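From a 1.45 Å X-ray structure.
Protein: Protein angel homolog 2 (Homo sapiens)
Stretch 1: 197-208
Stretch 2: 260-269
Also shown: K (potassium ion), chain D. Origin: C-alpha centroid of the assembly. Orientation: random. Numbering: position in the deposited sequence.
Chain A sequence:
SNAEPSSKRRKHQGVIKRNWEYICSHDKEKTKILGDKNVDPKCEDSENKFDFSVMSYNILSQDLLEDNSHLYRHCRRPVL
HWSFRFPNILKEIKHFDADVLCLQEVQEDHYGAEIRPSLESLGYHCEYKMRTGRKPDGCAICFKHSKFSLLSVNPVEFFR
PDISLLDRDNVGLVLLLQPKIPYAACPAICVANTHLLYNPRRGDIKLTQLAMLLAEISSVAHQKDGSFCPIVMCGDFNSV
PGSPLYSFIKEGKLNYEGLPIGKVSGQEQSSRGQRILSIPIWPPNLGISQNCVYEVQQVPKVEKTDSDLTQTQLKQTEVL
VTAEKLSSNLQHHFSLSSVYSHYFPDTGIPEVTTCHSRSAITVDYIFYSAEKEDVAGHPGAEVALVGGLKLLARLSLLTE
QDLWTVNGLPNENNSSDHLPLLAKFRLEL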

# COMPACT_ATOMS: atom_id res chain seq x y z
N LEU A 197 -8.01 -2.50 5.87
CA LEU A 197 -8.59 -3.59 6.65
C LEU A 197 -8.41 -4.94 5.96
O LEU A 197 -8.72 -5.09 4.77
CB LEU A 197 -10.09 -3.31 6.79
CG LEU A 197 -10.89 -4.36 7.55
CD1 LEU A 197 -10.38 -4.42 8.99
CD2 LEU A 197 -12.35 -4.04 7.51
N TYR A 198 -7.99 -5.96 6.70
CA TYR A 198 -7.83 -7.30 6.12
C TYR A 198 -9.19 -7.97 5.90
O TYR A 198 -9.36 -8.44 4.81
CB TYR A 198 -6.97 -8.18 7.04
CG TYR A 198 -7.08 -9.64 6.67
CD1 TYR A 198 -6.52 -10.10 5.50
CD2 TYR A 198 -7.82 -10.52 7.42
CE1 TYR A 198 -6.67 -11.42 5.10
CE2 TYR A 198 -7.98 -11.83 7.04
CZ TYR A 198 -7.39 -12.28 5.88
OH TYR A 198 -7.57 -13.58 5.50
N ASN A 199 -10.07 -7.95 6.91
CA ASN A 199 -11.31 -8.73 6.95
C ASN A 199 -11.96 -8.88 5.58
O ASN A 199 -12.50 -7.92 5.03
CB ASN A 199 -12.25 -8.05 7.94
CG ASN A 199 -13.40 -8.93 8.38
OD1 ASN A 199 -14.20 -9.35 7.56
ND2 ASN A 199 -13.49 -9.19 9.68
N PRO A 200 -11.93 -10.08 4.99
CA PRO A 200 -12.42 -10.23 3.61
C PRO A 200 -13.89 -9.92 3.39
O PRO A 200 -14.28 -9.56 2.28
CB PRO A 200 -12.12 -11.70 3.28
CG PRO A 200 -10.93 -12.01 4.11
CD PRO A 200 -11.09 -11.24 5.39
N ARG A 201 -14.73 -10.13 4.38
CA ARG A 201 -16.18 -9.87 4.22
C ARG A 201 -16.46 -8.37 4.10
O ARG A 201 -17.37 -8.02 3.43
CB ARG A 201 -16.97 -10.47 5.39
CG ARG A 201 -18.48 -10.37 5.21
CD ARG A 201 -19.27 -11.11 6.28
NE ARG A 201 -19.11 -10.54 7.60
CZ ARG A 201 -20.06 -10.50 8.51
NH1 ARG A 201 -21.31 -10.74 8.20
NH2 ARG A 201 -19.75 -10.18 9.75
N ARG A 202 -15.71 -7.53 4.80
CA ARG A 202 -16.06 -6.10 4.93
C ARG A 202 -15.51 -5.19 3.83
O ARG A 202 -14.84 -4.25 4.14
CB ARG A 202 -15.65 -5.62 6.32
CG ARG A 202 -16.31 -6.41 7.45
CD ARG A 202 -17.83 -6.48 7.33
NE ARG A 202 -18.47 -5.18 7.28
CZ ARG A 202 -18.74 -4.43 8.32
NH1 ARG A 202 -18.47 -4.88 9.53
NH2 ARG A 202 -19.26 -3.24 8.16
N GLY A 203 -16.00 -5.38 2.61
CA GLY A 203 -15.67 -4.57 1.44
C GLY A 203 -16.24 -3.17 1.57
O GLY A 203 -15.73 -2.29 0.92
N ASP A 204 -17.34 -3.03 2.30
CA ASP A 204 -17.94 -1.71 2.59
C ASP A 204 -16.92 -0.88 3.37
O ASP A 204 -16.70 0.24 3.02
CB ASP A 204 -19.25 -1.88 3.36
CG ASP A 204 -19.21 -2.73 4.61
OD1 ASP A 204 -18.38 -3.61 4.70
OD2 ASP A 204 -20.01 -2.49 5.46
N ILE A 205 -16.30 -1.44 4.39
CA ILE A 205 -15.27 -0.71 5.12
C ILE A 205 -14.06 -0.44 4.23
O ILE A 205 -13.53 0.67 4.21
CB ILE A 205 -14.89 -1.43 6.43
CG1 ILE A 205 -16.11 -1.57 7.33
CG2 ILE A 205 -13.77 -0.63 7.11
CD1 ILE A 205 -15.82 -2.35 8.58
N LYS A 206 -13.62 -1.45 3.47
CA LYS A 206 -12.45 -1.27 2.62
C LYS A 206 -12.63 -0.11 1.64
O LYS A 206 -11.72 0.71 1.46
CB LYS A 206 -12.16 -2.53 1.81
CG LYS A 206 -11.38 -3.60 2.49
CD LYS A 206 -10.75 -4.44 1.37
CE LYS A 206 -9.64 -5.32 1.89
NZ LYS A 206 -10.12 -6.44 2.69
N LEU A 207 -13.76 -0.08 0.93
CA LEU A 207 -13.99 0.98 -0.06
C LEU A 207 -14.07 2.34 0.62
O LEU A 207 -13.62 3.35 0.06
CB LEU A 207 -15.26 0.73 -0.87
CG LEU A 207 -15.06 -0.30 -1.98
CD1 LEU A 207 -16.40 -0.70 -2.55
CD2 LEU A 207 -14.15 0.23 -3.08
N THR A 208 -14.64 2.40 1.82
CA THR A 208 -14.75 3.68 2.51
C THR A 208 -13.38 4.15 2.99
O THR A 208 -13.06 5.34 2.89
CB THR A 208 -15.74 3.57 3.67
OG1 THR A 208 -17.01 3.10 3.18
CG2 THR A 208 -16.00 4.92 4.32
K K D . -22.83 -10.12 5.42
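Stretch 2 (260-269) PIGKVSGQEQ

Stretch 2 is an irregular segment that lies along the loop of stretch 1 and the first turn of the helix that begins at Gly-203, burying 580 Å² between them, both sides summed. From Ile-261 to Gln-267 its contacts with the loop step back from Gly-203 through Arg-201 to Pro-200 and Tyr-198, while Val-264 and Ser-265 face the helix, so along the loop the chains run in roughly opposite senses; the closest CA pairs are Arg-201 with Gly-262 (4.0 Å) and Gly-203 with Ile-261 (4.6 Å). Residues 263-265 have helical phi/psi without regular helical bonding. Gly-266, at phi 77° and psi 6°, then turns the chain, and Gln-267 (-73°/157°) continues extended.

At the helix start, Gly-203 N gives a weak hydrogen bond to Ile-261 O (3.0 Å, 124°), and Gly-203 CA lies 3.1 Å from the same oxygen in a CA-H...O contact. The absence of a side chain permits this approach: a CB on Gly-203 would fall 2.1 Å from Ile-261 O and 2.4 Å from Val-264 CB. Gly-262 likewise packs by backbone, its CA 3.5 Å from Pro-200 O.

Ile-261 points toward stretch 1 with chi1 p and chi2 t. Its CD1 reaches Arg-201 CG (4.0 Å) and Arg-202 NE (4.3 Å), while CG2 lies 4.0 Å from Asp-204 CB, so the branched side chain spans from the loop residues Arg-201 and Arg-202 to Asp-204 in the first turn. Arg-202, the N-cap residue, folds back through m, m, m, which brings its guanidinium to Asp-204: NE to OD1 is 3.0 Å and NH2 to OD2 is 2.9 Å, a two-pronged salt bridge. Asp-204 meets it with chi1 p. Arg-201, in contrast, extends through t, t before turning at chi3 p, and its NH1 ends 3.2 Å from the potassium ion.

Val-264, chi1 t, also points toward the helix. Its CB packs 3.6 Å from Gly-203 CA, and its CG1 lies 3.6 Å from CG of Leu-207, a residue one helical turn on whose m, t rotamer brings its end nearer.

The polar centre is Gln-267, whose m, t side chain reaches back to stretch 1. Its NE2 donates to Tyr-198 O (2.9 Å, 159°), and its OE1 accepts from Lys-206 NZ (2.8 Å) and from Ser-265 OG (2.6 Å). Ser-265 adopts chi1 p, and its OG also accepts from Gln-267 N (3.2 Å), so one hydroxyl engages both the backbone N and the side-chain OE1 of Gln-267. Lys-206 runs nearly extended through chi2 and chi3, then bends at chi4 p; NZ thereby also reaches Leu-197 O (2.8 Å) and Tyr-198 O (3.0 Å), tying the loop to Gln-267. Along the lysine, CD rests 3.9 Å from Ser-265 CB. Tyr-198, chi1 t, starts away from stretch 2, but its ring returns to put CE1 3.5 Å from Gln-267 NE2.

Water 2 sits between the two backbones, 2.9 Å from both Pro-200 O and Ile-261 O, either of which it can donate to, and accepts from Ser-265 N (3.1 Å).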

# COMPACT_ATOMS: atom_id res chain seq x y z
N PRO A 260 -21.90 -7.76 -3.61
CA PRO A 260 -21.81 -8.18 -2.21
C PRO A 260 -20.57 -7.62 -1.53
O PRO A 260 -19.52 -7.44 -2.16
CB PRO A 260 -21.75 -9.71 -2.29
CG PRO A 260 -22.30 -10.06 -3.63
CD PRO A 260 -21.91 -8.91 -4.53
N ILE A 261 -20.69 -7.35 -0.23
CA ILE A 261 -19.58 -6.72 0.49
C ILE A 261 -18.31 -7.57 0.45
O ILE A 261 -17.19 -7.04 0.43
CB ILE A 261 -19.97 -6.32 1.92
CG1 ILE A 261 -20.49 -7.50 2.74
CG2 ILE A 261 -21.02 -5.20 1.89
CD1 ILE A 261 -20.67 -7.14 4.21
N GLY A 262 -18.45 -8.89 0.43
CA GLY A 262 -17.29 -9.74 0.42
C GLY A 262 -16.65 -9.96 -0.93
O GLY A 262 -15.64 -10.66 -1.00
N LYS A 263 -17.22 -9.41 -2.00
CA LYS A 263 -16.67 -9.54 -3.34
C LYS A 263 -15.84 -8.34 -3.74
O LYS A 263 -15.19 -8.36 -4.79
CB LYS A 263 -17.79 -9.78 -4.36
CG LYS A 263 -18.63 -11.02 -4.07
CD LYS A 263 -17.81 -12.30 -4.03
CE LYS A 263 -17.51 -12.81 -5.43
NZ LYS A 263 -18.76 -13.00 -6.22
N VAL A 264 -15.80 -7.31 -2.90
CA VAL A 264 -15.10 -6.07 -3.21
C VAL A 264 -13.62 -6.31 -3.41
O VAL A 264 -13.00 -5.78 -4.35
CB VAL A 264 -15.36 -5.04 -2.10
CG1 VAL A 264 -14.42 -3.87 -2.18
CG2 VAL A 264 -16.80 -4.58 -2.13
N SER A 265 -13.00 -7.08 -2.51
CA SER A 265 -11.55 -7.19 -2.49
C SER A 265 -11.02 -8.36 -3.31
O SER A 265 -9.82 -8.39 -3.60
CB SER A 265 -11.07 -7.42 -1.06
OG SER A 265 -11.49 -8.71 -0.62
N GLY A 266 -11.86 -9.33 -3.62
CA GLY A 266 -11.42 -10.51 -4.38
C GLY A 266 -10.63 -11.48 -3.52
O GLY A 266 -10.14 -12.45 -4.05
N GLN A 267 -10.52 -11.26 -2.22
CA GLN A 267 -9.81 -12.18 -1.30
C GLN A 267 -10.65 -13.43 -1.12
O GLN A 267 -11.81 -13.31 -1.19
CB GLN A 267 -9.66 -11.61 0.10
CG GLN A 267 -8.70 -10.44 0.23
CD GLN A 267 -9.03 -9.67 1.49
OE1 GLN A 267 -10.06 -9.05 1.58
NE2 GLN A 267 -8.16 -9.75 2.47
N GLU A 268 -10.07 -14.55 -0.75
CA GLU A 268 -10.84 -15.78 -0.50
C GLU A 268 -11.95 -15.49 0.53
O GLU A 268 -11.65 -15.06 1.63
CB GLU A 268 -9.90 -16.89 -0.03
CG GLU A 268 -10.33 -18.28 -0.43
CD GLU A 268 -9.40 -19.36 0.10
OE1 GLU A 268 -8.20 -19.09 0.21
OE2 GLU A 268 -9.89 -20.45 0.41
N GLN A 269 -13.18 -15.78 0.16
CA GLN A 269 -14.44 -15.52 0.88
C GLN A 269 -15.43 -16.67 0.60
O GLN A 269 -15.18 -17.40 -0.34
CB GLN A 269 -14.95 -14.18 0.34
CG GLN A 269 -15.31 -14.22 -1.16
CD GLN A 269 -14.21 -14.45 -2.19
OE1 GLN A 269 -13.76 -15.57 -2.49
NE2 GLN A 269 -13.91 -13.40 -2.91
O HOH W 1 -8.59 -14.35 2.59
O HOH W 2 -14.40 -7.62 0.16